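Local coordinates for BauA (Acinetobacter baumannii, PDB 6HCP), which probably acts as a TonB-dependent outer-membrane receptor that takes up iron as its siderophore complex, ferric preacinetobactin, at residues L413-D427 against T439-V453. Residues are numbered along the deposited sequence; the frame is centred on the assembly and turned at random. Where two conformers were deposited one is given.
With C8E ((hydroxyethyloxy)tri(ethyloxy)octane), chain B; EDO (1,2-ethanediol), chain N.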
ATOM      1  N   LEU A 413      -5.568 -11.790  46.748  1.00 31.26           N
ATOM      2  CA  LEU A 413      -5.781 -13.222  46.640  1.00 32.01           C
ATOM      3  C   LEU A 413      -4.784 -13.966  47.544  1.00 35.62           C
ATOM      4  O   LEU A 413      -5.182 -14.793  48.330  1.00 36.07           O
ATOM      5  CB  LEU A 413      -5.640 -13.674  45.187  1.00 35.69           C
ATOM      6  CG  LEU A 413      -6.704 -13.144  44.218  1.00 39.16           C
ATOM      7  CD1 LEU A 413      -6.429 -13.628  42.798  1.00 40.69           C
ATOM      8  CD2 LEU A 413      -8.102 -13.548  44.654  1.00 46.52           C
ATOM      9  N   PHE A 414      -3.483 -13.756  47.343  1.00 36.96           N
ATOM     10  CA  PHE A 414      -2.478 -14.543  48.100  1.00 33.50           C
ATOM     11  C   PHE A 414      -1.100 -13.894  47.978  1.00 36.49           C
ATOM     12  O   PHE A 414      -0.822 -13.119  47.053  1.00 31.72           O
ATOM     13  CB  PHE A 414      -2.449 -15.999  47.633  1.00 33.24           C
ATOM     14  CG  PHE A 414      -2.113 -16.199  46.178  1.00 33.35           C
ATOM     15  CD1 PHE A 414      -0.793 -16.307  45.770  1.00 37.37           C
ATOM     16  CD2 PHE A 414      -3.109 -16.329  45.224  1.00 33.28           C
ATOM     17  CE1 PHE A 414      -0.476 -16.478  44.432  1.00 36.54           C
ATOM     18  CE2 PHE A 414      -2.790 -16.457  43.882  1.00 37.11           C
ATOM     19  CZ  PHE A 414      -1.476 -16.534  43.487  1.00 35.27           C
ATOM     20  N   HIS A 415      -0.271 -14.194  48.982  1.00 32.17           N
ATOM     21  CA  HIS A 415       1.117 -13.858  49.039  1.00 32.42           C
ATOM     22  C   HIS A 415       1.913 -15.095  48.599  1.00 31.86           C
ATOM     23  O   HIS A 415       1.507 -16.205  48.882  1.00 33.08           O
ATOM     24  CB  HIS A 415       1.482 -13.422  50.466  1.00 33.13           C
ATOM     25  CG  HIS A 415       2.869 -12.912  50.599  1.00 37.62           C
ATOM     26  ND1 HIS A 415       3.230 -11.642  50.164  1.00 44.51           N
ATOM     27  CD2 HIS A 415       4.003 -13.505  51.050  1.00 40.74           C
ATOM     28  CE1 HIS A 415       4.522 -11.464  50.370  1.00 42.94           C
ATOM     29  NE2 HIS A 415       5.024 -12.603  50.880  1.00 40.74           N
ATOM     30  N   SER A 416       3.013 -14.897  47.876  1.00 32.28           N
ATOM     31  CA  SER A 416       3.846 -16.020  47.437  1.00 26.96           C
ATOM     32  C   SER A 416       5.310 -15.595  47.452  1.00 29.86           C
ATOM     33  O   SER A 416       5.619 -14.401  47.505  1.00 28.85           O
ATOM     34  CB  SER A 416       3.412 -16.541  46.093  1.00 30.06           C
ATOM     35  OG  SER A 416       3.512 -15.520  45.102  1.00 30.66           O
ATOM     36  N   THR A 417       6.207 -16.588  47.516  1.00 27.79           N
ATOM     37  CA  THR A 417       7.625 -16.354  47.507  1.00 25.29           C
ATOM     38  C   THR A 417       8.290 -17.427  46.643  1.00 22.51           C
ATOM     39  O   THR A 417       7.773 -18.528  46.471  1.00 28.22           O
ATOM     40  CB  THR A 417       8.258 -16.345  48.910  1.00 31.70           C
ATOM     41  OG1 THR A 417       8.371 -17.701  49.347  1.00 29.63           O
ATOM     42  CG2 THR A 417       7.478 -15.530  49.917  1.00 32.86           C
ATOM     43  N   LEU A 418       9.469 -17.070  46.128  1.00 26.07           N
ATOM     44  CA  LEU A 418      10.340 -17.959  45.429  1.00 27.61           C
ATOM     45  C   LEU A 418      11.774 -17.638  45.844  1.00 27.54           C
ATOM     46  O   LEU A 418      12.182 -16.471  45.928  1.00 27.07           O
ATOM     47  CB  LEU A 418      10.176 -17.763  43.921  1.00 27.50           C
ATOM     48  CG  LEU A 418      11.016 -18.696  43.041  1.00 27.76           C
ATOM     49  CD1 LEU A 418      10.657 -20.143  43.295  1.00 31.16           C
ATOM     50  CD2 LEU A 418      10.806 -18.355  41.560  1.00 30.29           C
ATOM     51  N   SER A 419      12.524 -18.694  46.153  0.50 26.24           N
ATOM     52  CA  SER A 419      13.915 -18.583  46.567  0.50 27.80           C
ATOM     53  C   SER A 419      14.735 -19.629  45.820  0.50 28.41           C
ATOM     54  O   SER A 419      14.327 -20.796  45.740  0.50 27.41           O
ATOM     55  CB  SER A 419      14.055 -18.773  48.059  0.50 31.10           C
ATOM     56  OG  SER A 419      13.438 -17.712  48.755  0.50 32.93           O
ATOM     57  N   THR A 420      15.881 -19.205  45.278  1.00 27.31           N
ATOM     58  CA  THR A 420      16.797 -20.122  44.601  1.00 28.68           C
ATOM     59  C   THR A 420      18.230 -19.778  44.990  1.00 29.01           C
ATOM     60  O   THR A 420      18.556 -18.633  45.342  1.00 27.78           O
ATOM     61  CB  THR A 420      16.678 -20.079  43.071  1.00 33.44           C
ATOM     62  OG1 THR A 420      17.147 -18.812  42.600  1.00 34.72           O
ATOM     63  CG2 THR A 420      15.275 -20.293  42.564  1.00 34.16           C
ATOM     64  N   SER A 421      19.071 -20.811  45.047  1.00 28.58           N
ATOM     65  CA  SER A 421      20.490 -20.583  45.284  1.00 29.09           C
ATOM     66  C   SER A 421      21.282 -21.655  44.533  1.00 27.87           C
ATOM     67  O   SER A 421      20.732 -22.720  44.202  1.00 28.34           O
ATOM     68  CB  SER A 421      20.788 -20.600  46.745  1.00 34.10           C
ATOM     69  OG  SER A 421      20.641 -21.922  47.226  1.00 35.46           O
ATOM     70  N   SER A 422      22.519 -21.327  44.153  1.00 29.33           N
ATOM     71  CA  SER A 422      23.353 -22.317  43.489  1.00 30.16           C
ATOM     72  C   SER A 422      24.832 -22.097  43.826  1.00 26.51           C
ATOM     73  O   SER A 422      25.246 -21.009  44.247  1.00 27.59           O
ATOM     74  CB  SER A 422      23.129 -22.325  41.991  1.00 30.91           C
ATOM     75  OG  SER A 422      23.824 -21.266  41.355  1.00 31.52           O
ATOM     76  N   PHE A 423      25.610 -23.144  43.552  1.00 27.76           N
ATOM     77  CA  PHE A 423      27.051 -23.101  43.640  1.00 30.54           C
ATOM     78  C   PHE A 423      27.546 -23.842  42.409  1.00 25.13           C
ATOM     79  O   PHE A 423      27.071 -24.936  42.094  1.00 26.61           O
ATOM     80  CB  PHE A 423      27.544 -23.658  44.989  1.00 39.53           C
ATOM     81  CG  PHE A 423      26.824 -23.065  46.189  1.00 54.39           C
ATOM     82  CD1 PHE A 423      25.485 -23.362  46.441  1.00 68.35           C
ATOM     83  CD2 PHE A 423      27.435 -22.117  47.002  1.00 64.09           C
ATOM     84  CE1 PHE A 423      24.785 -22.741  47.473  1.00 49.55           C
ATOM     85  CE2 PHE A 423      26.748 -21.531  48.061  1.00 49.33           C
ATOM     86  CZ  PHE A 423      25.408 -21.787  48.245  1.00 54.77           C
ATOM     87  N   GLY A 424      28.495 -23.222  41.702  1.00 26.87           N
ATOM     88  CA  GLY A 424      28.969 -23.801  40.488  1.00 27.12           C
ATOM     89  C   GLY A 424      30.476 -23.697  40.326  1.00 23.38           C
ATOM     90  O   GLY A 424      31.132 -22.851  40.938  1.00 28.07           O
ATOM     91  N   LEU A 425      31.018 -24.616  39.522  1.00 26.24           N
ATOM     92  CA  LEU A 425      32.446 -24.689  39.238  1.00 30.14           C
ATOM     93  C   LEU A 425      32.617 -25.165  37.799  1.00 28.85           C
ATOM     94  O   LEU A 425      31.976 -26.128  37.387  1.00 29.52           O
ATOM     95  CB  LEU A 425      33.105 -25.658  40.231  1.00 32.26           C
ATOM     96  CG  LEU A 425      34.599 -25.919  40.048  1.00 35.18           C
ATOM     97  CD1 LEU A 425      35.413 -24.656  40.318  1.00 33.63           C
ATOM     98  CD2 LEU A 425      35.054 -27.033  40.970  1.00 32.00           C
ATOM     99  N   ALA A 426      33.552 -24.534  37.068  1.00 26.99           N
ATOM    100  CA  ALA A 426      33.932 -25.014  35.755  1.00 27.88           C
ATOM    101  C   ALA A 426      35.412 -24.724  35.483  1.00 23.81           C
ATOM    102  O   ALA A 426      35.968 -23.772  35.994  1.00 26.92           O
ATOM    103  CB  ALA A 426      33.073 -24.403  34.667  1.00 29.31           C
ATOM    104  N   ASP A 427      35.990 -25.584  34.647  1.00 30.76           N
ATOM    105  CA  ASP A 427      37.346 -25.422  34.154  1.00 32.21           C
ATOM    106  C   ASP A 427      37.325 -25.626  32.646  1.00 32.11           C
ATOM    107  O   ASP A 427      36.692 -26.570  32.153  1.00 30.33           O
ATOM    108  CB  ASP A 427      38.292 -26.437  34.806  1.00 32.52           C
ATOM    109  CG  ASP A 427      39.776 -26.235  34.490  1.00 37.29           C
ATOM    110  OD1 ASP A 427      40.165 -25.095  34.118  1.00 38.25           O
ATOM    111  OD2 ASP A 427      40.556 -27.193  34.746  1.00 33.82           O
ATOM    112  N   THR A 439      35.666 -27.839  28.170  1.00 30.43           N
ATOM    113  CA  THR A 439      35.059 -27.206  29.339  1.00 26.41           C
ATOM    114  C   THR A 439      34.249 -28.281  30.087  1.00 29.28           C
ATOM    115  O   THR A 439      33.525 -29.038  29.473  1.00 29.67           O
ATOM    116  CB  THR A 439      34.189 -26.010  28.934  1.00 32.18           C
ATOM    117  OG1 THR A 439      34.988 -25.011  28.307  1.00 32.18           O
ATOM    118  CG2 THR A 439      33.487 -25.368  30.111  1.00 32.72           C
ATOM    119  N   LEU A 440      34.458 -28.373  31.401  1.00 28.34           N
ATOM    120  CA  LEU A 440      33.775 -29.317  32.293  1.00 30.19           C
ATOM    121  C   LEU A 440      33.292 -28.510  33.491  1.00 28.17           C
ATOM    122  O   LEU A 440      34.058 -27.712  34.050  1.00 29.19           O
ATOM    123  CB  LEU A 440      34.755 -30.367  32.837  1.00 38.53           C
ATOM    124  CG  LEU A 440      35.433 -31.293  31.847  1.00 54.53           C
ATOM    125  CD1 LEU A 440      36.434 -32.168  32.589  1.00 51.64           C
ATOM    126  CD2 LEU A 440      34.411 -32.151  31.120  1.00 61.71           C
ATOM    127  N   GLY A 441      32.116 -28.864  34.019  1.00 25.21           N
ATOM    128  CA  GLY A 441      31.686 -28.236  35.234  1.00 26.78           C
ATOM    129  C   GLY A 441      30.461 -28.897  35.842  1.00 23.92           C
ATOM    130  O   GLY A 441      29.824 -29.760  35.235  1.00 24.46           O
ATOM    131  N   LEU A 442      30.136 -28.454  37.056  1.00 25.71           N
ATOM    132  CA  LEU A 442      28.864 -28.809  37.624  1.00 28.22           C
ATOM    133  C   LEU A 442      28.323 -27.652  38.450  1.00 26.86           C
ATOM    134  O   LEU A 442      29.062 -26.755  38.842  1.00 30.07           O
ATOM    135  CB  LEU A 442      29.023 -30.097  38.437  1.00 38.30           C
ATOM    136  CG  LEU A 442      29.710 -29.974  39.784  1.00 46.08           C
ATOM    137  CD1 LEU A 442      28.778 -29.379  40.824  1.00 56.18           C
ATOM    138  CD2 LEU A 442      30.183 -31.354  40.234  1.00 56.15           C
ATOM    139  N   ARG A 443      26.996 -27.685  38.668  1.00 26.04           N
ATOM    140  CA  ARG A 443      26.319 -26.733  39.498  1.00 24.47           C
ATOM    141  C   ARG A 443      25.282 -27.461  40.363  1.00 22.58           C
ATOM    142  O   ARG A 443      24.589 -28.345  39.906  1.00 24.84           O
ATOM    143  CB  ARG A 443      25.669 -25.640  38.647  1.00 27.63           C
ATOM    144  CG  ARG A 443      24.871 -24.622  39.442  1.00 25.54           C
ATOM    145  CD  ARG A 443      24.341 -23.456  38.599  1.00 28.66           C
ATOM    146  NE  ARG A 443      25.383 -22.739  37.884  1.00 26.54           N
ATOM    147  CZ  ARG A 443      26.301 -21.961  38.443  1.00 25.35           C
ATOM    148  NH1 ARG A 443      26.128 -21.524  39.686  1.00 26.07           N
ATOM    149  NH2 ARG A 443      27.380 -21.624  37.737  1.00 26.46           N
ATOM    150  N   HIS A 444      25.208 -27.050  41.624  1.00 25.48           N
ATOM    151  CA  HIS A 444      24.237 -27.575  42.550  1.00 26.16           C
ATOM    152  C   HIS A 444      23.229 -26.461  42.808  1.00 23.91           C
ATOM    153  O   HIS A 444      23.598 -25.358  43.182  1.00 27.00           O
ATOM    154  CB  HIS A 444      24.899 -28.052  43.862  1.00 29.29           C
ATOM    155  CG  HIS A 444      23.937 -28.706  44.803  1.00 26.76           C
ATOM    156  ND1 HIS A 444      23.468 -29.985  44.585  1.00 29.72           N
ATOM    157  CD2 HIS A 444      23.370 -28.275  45.955  1.00 28.59           C
ATOM    158  CE1 HIS A 444      22.580 -30.281  45.517  1.00 28.89           C
ATOM    159  NE2 HIS A 444      22.539 -29.280  46.393  1.00 27.98           N
ATOM    160  N   GLN A 445      21.960 -26.772  42.552  1.00 26.14           N
ATOM    161  CA  GLN A 445      20.878 -25.787  42.503  1.00 26.82           C
ATOM    162  C   GLN A 445      19.820 -26.158  43.553  1.00 26.26           C
ATOM    163  O   GLN A 445      19.392 -27.304  43.600  1.00 27.79           O
ATOM    164  CB  GLN A 445      20.244 -25.803  41.111  1.00 26.32           C
ATOM    165  CG  GLN A 445      19.064 -24.846  40.961  1.00 29.12           C
ATOM    166  CD  GLN A 445      19.536 -23.431  40.749  1.00 29.95           C
ATOM    167  OE1 GLN A 445      20.350 -23.145  39.866  1.00 30.91           O
ATOM    168  NE2 GLN A 445      19.028 -22.531  41.562  1.00 32.13           N
ATOM    169  N   THR A 446      19.360 -25.162  44.306  1.00 24.59           N
ATOM    170  CA  THR A 446      18.263 -25.332  45.228  1.00 25.80           C
ATOM    171  C   THR A 446      17.123 -24.367  44.876  1.00 29.24           C
ATOM    172  O   THR A 446      17.369 -23.258  44.461  1.00 26.56           O
ATOM    173  CB  THR A 446      18.731 -25.154  46.683  1.00 30.64           C
ATOM    174  OG1 THR A 446      19.795 -26.085  46.903  1.00 37.34           O
ATOM    175  CG2 THR A 446      17.641 -25.451  47.690  1.00 36.87           C
ATOM    176  N   VAL A 447      15.890 -24.749  45.225  1.00 26.64           N
ATOM    177  CA  VAL A 447      14.714 -23.903  45.008  1.00 27.47           C
ATOM    178  C   VAL A 447      13.661 -24.212  46.076  1.00 27.18           C
ATOM    179  O   VAL A 447      13.448 -25.376  46.449  1.00 27.95           O
ATOM    180  CB  VAL A 447      14.140 -24.109  43.599  1.00 26.71           C
ATOM    181  CG1 VAL A 447      13.743 -25.542  43.360  1.00 31.73           C
ATOM    182  CG2 VAL A 447      12.972 -23.184  43.322  1.00 29.86           C
ATOM    183  N   LYS A 448      12.962 -23.158  46.503  1.00 25.79           N
ATOM    184  CA  LYS A 448      11.803 -23.293  47.353  1.00 28.38           C
ATOM    185  C   LYS A 448      10.769 -22.232  46.967  1.00 30.16           C
ATOM    186  O   LYS A 448      11.101 -21.059  46.927  1.00 28.44           O
ATOM    187  CB  LYS A 448      12.181 -23.102  48.825  1.00 30.08           C
ATOM    188  CG  LYS A 448      11.039 -23.355  49.796  1.00 30.76           C
ATOM    189  CD  LYS A 448      11.441 -23.292  51.251  1.00 33.70           C
ATOM    190  CE  LYS A 448      10.249 -23.568  52.143  1.00 39.35           C
ATOM    191  NZ  LYS A 448      10.581 -23.395  53.572  1.00 43.11           N
ATOM    192  N   ALA A 449       9.509 -22.661  46.871  1.00 27.16           N
ATOM    193  CA  ALA A 449       8.360 -21.757  46.663  1.00 28.54           C
ATOM    194  C   ALA A 449       7.394 -21.884  47.842  1.00 31.99           C
ATOM    195  O   ALA A 449       7.177 -22.995  48.380  1.00 32.26           O
ATOM    196  CB  ALA A 449       7.661 -22.071  45.351  1.00 28.04           C
ATOM    197  N   THR A 450       6.718 -20.773  48.153  1.00 27.98           N
ATOM    198  CA  THR A 450       5.617 -20.780  49.108  1.00 30.46           C
ATOM    199  C   THR A 450       4.434 -19.989  48.549  1.00 35.32           C
ATOM    200  O   THR A 450       4.605 -19.091  47.721  1.00 29.74           O
ATOM    201  CB  THR A 450       6.025 -20.212  50.466  1.00 29.32           C
ATOM    202  OG1 THR A 450       6.209 -18.795  50.339  1.00 30.38           O
ATOM    203  CG2 THR A 450       7.281 -20.863  51.009  1.00 34.45           C
ATOM    204  N   SER A 451       3.248 -20.303  49.077  1.00 33.56           N
ATOM    205  CA  SER A 451       2.026 -19.542  48.820  1.00 37.51           C
ATOM    206  C   SER A 451       1.152 -19.519  50.080  1.00 40.59           C
ATOM    207  O   SER A 451       0.956 -20.542  50.713  1.00 40.50           O
ATOM    208  CB  SER A 451       1.281 -20.143  47.673  1.00 41.19           C
ATOM    209  OG  SER A 451      -0.043 -19.635  47.629  1.00 44.72           O
ATOM    210  N   SER A 452       0.599 -18.352  50.402  1.00 36.97           N
ATOM    211  CA  SER A 452      -0.187 -18.151  51.626  1.00 39.83           C
ATOM    212  C   SER A 452      -1.519 -18.907  51.570  1.00 42.32           C
ATOM    213  O   SER A 452      -2.155 -19.041  52.603  1.00 51.78           O
ATOM    214  CB  SER A 452      -0.428 -16.694  51.898  1.00 39.53           C
ATOM    215  OG  SER A 452      -1.311 -16.156  50.922  1.00 36.00           O
ATOM    216  N   VAL A 453      -1.917 -19.441  50.409  1.00 36.59           N
ATOM    217  CA  VAL A 453      -3.160 -20.200  50.334  1.00 43.76           C
ATOM    218  C   VAL A 453      -2.896 -21.685  50.044  1.00 46.75           C
ATOM    219  O   VAL A 453      -3.835 -22.440  49.886  1.00 49.14           O
ATOM    220  CB  VAL A 453      -4.131 -19.623  49.291  1.00 43.78           C
ATOM    221  CG1 VAL A 453      -4.588 -18.231  49.700  1.00 52.56           C
ATOM    222  CG2 VAL A 453      -3.527 -19.640  47.893  1.00 41.94           C
TER
HETATM  223  C1  C8E B 826      25.031 -37.974  31.318  1.00 65.60           C
HETATM  224  C2  C8E B 826      26.051 -36.996  30.777  1.00 64.08           C
HETATM  225  C3  C8E B 826      26.846 -36.402  31.930  1.00 59.52           C
HETATM  226  C4  C8E B 826      27.901 -35.403  31.460  1.00 57.29           C
HETATM  227  C5  C8E B 826      29.173 -35.568  32.280  1.00 53.56           C
HETATM  228  C6  C8E B 826      29.870 -34.271  32.609  1.00 45.19           C
HETATM  229  C7  C8E B 826      30.328 -34.298  34.042  1.00 43.80           C
HETATM  230  C8  C8E B 826      31.357 -33.233  34.247  1.00 42.43           C
HETATM  231  O9  C8E B 826      31.532 -33.080  35.641  1.00 44.99           O
HETATM  232  C10 C8E B 826      32.880 -32.971  36.053  1.00 50.44           C
HETATM  233  C11 C8E B 826      32.982 -32.201  37.358  1.00 49.72           C
HETATM  234  O12 C8E B 826      33.963 -31.162  37.216  1.00 62.57           O
HETATM  235  C13 C8E B 826      35.007 -31.154  38.185  1.00 66.92           C
HETATM  236  C14 C8E B 826      35.407 -29.707  38.455  1.00 81.86           C
HETATM  237  O15 C8E B 826      35.661 -29.010  37.234  1.00 78.39           O
HETATM  238  C1  EDO N 811      16.147 -22.309  48.507  1.00 47.03           C
HETATM  239  O1  EDO N 811      15.803 -21.959  49.844  1.00 54.24           O
HETATM  240  C2  EDO N 811      17.203 -21.318  48.057  1.00 49.26           C
HETATM  241  O2  EDO N 811      18.238 -21.256  49.044  1.00 69.18           O
HETATM  242  O   HOH W   1      10.463 -19.296  49.047  1.00 31.04           O
HETATM  243  O   HOH W   2      22.222 -25.211  46.024  1.00 58.37           O
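R443 reaches across to S422 in a beta hairpin of the TonB-dependent receptor barrel, its NH1 giving a hydrogen bond of 2.9 Å to S422 OG, which lies close to the guanidinium plane. Extended as far as CD, the arginine turns at chi3 (-56°) toward 413-427, laying one face of the guanidinium over G424 CA, 3.8 Å from CZ. This face of the hairpin looks into the barrel: R443 NH2 bonds L147 O of the plug and the guanidinium makes a cation-pi contact with F51, while NH1 also bonds N368 OD1 on the adjacent wall strand 361-381; S422 OG has a second partner in T370. On the other face, chi1 of 77° in T417 and 71° in T450 lets the two OG1 atoms meet at 2.6 Å across their hydrogen-bonded pair. A water bonded to T417 OG1 continues to K448 O. Between the two faces the antiparallel ladder runs in paired N-H...O bonds from T417/T450 to D427/L440. Where the strand 439-451 gives way to loop, S452 keeps the pairing going: its N binds H415 O, and its OG takes the N-H of H415 at 2.9 Å. V447 CG2 lies 3.8 Å from both T420 CG2 and L418 CD1 on the R443 face; on the outer face a detergent chain lies by L425 and L442. At the loop end, V453 CG1 sits 3.7 Å from F414 CB.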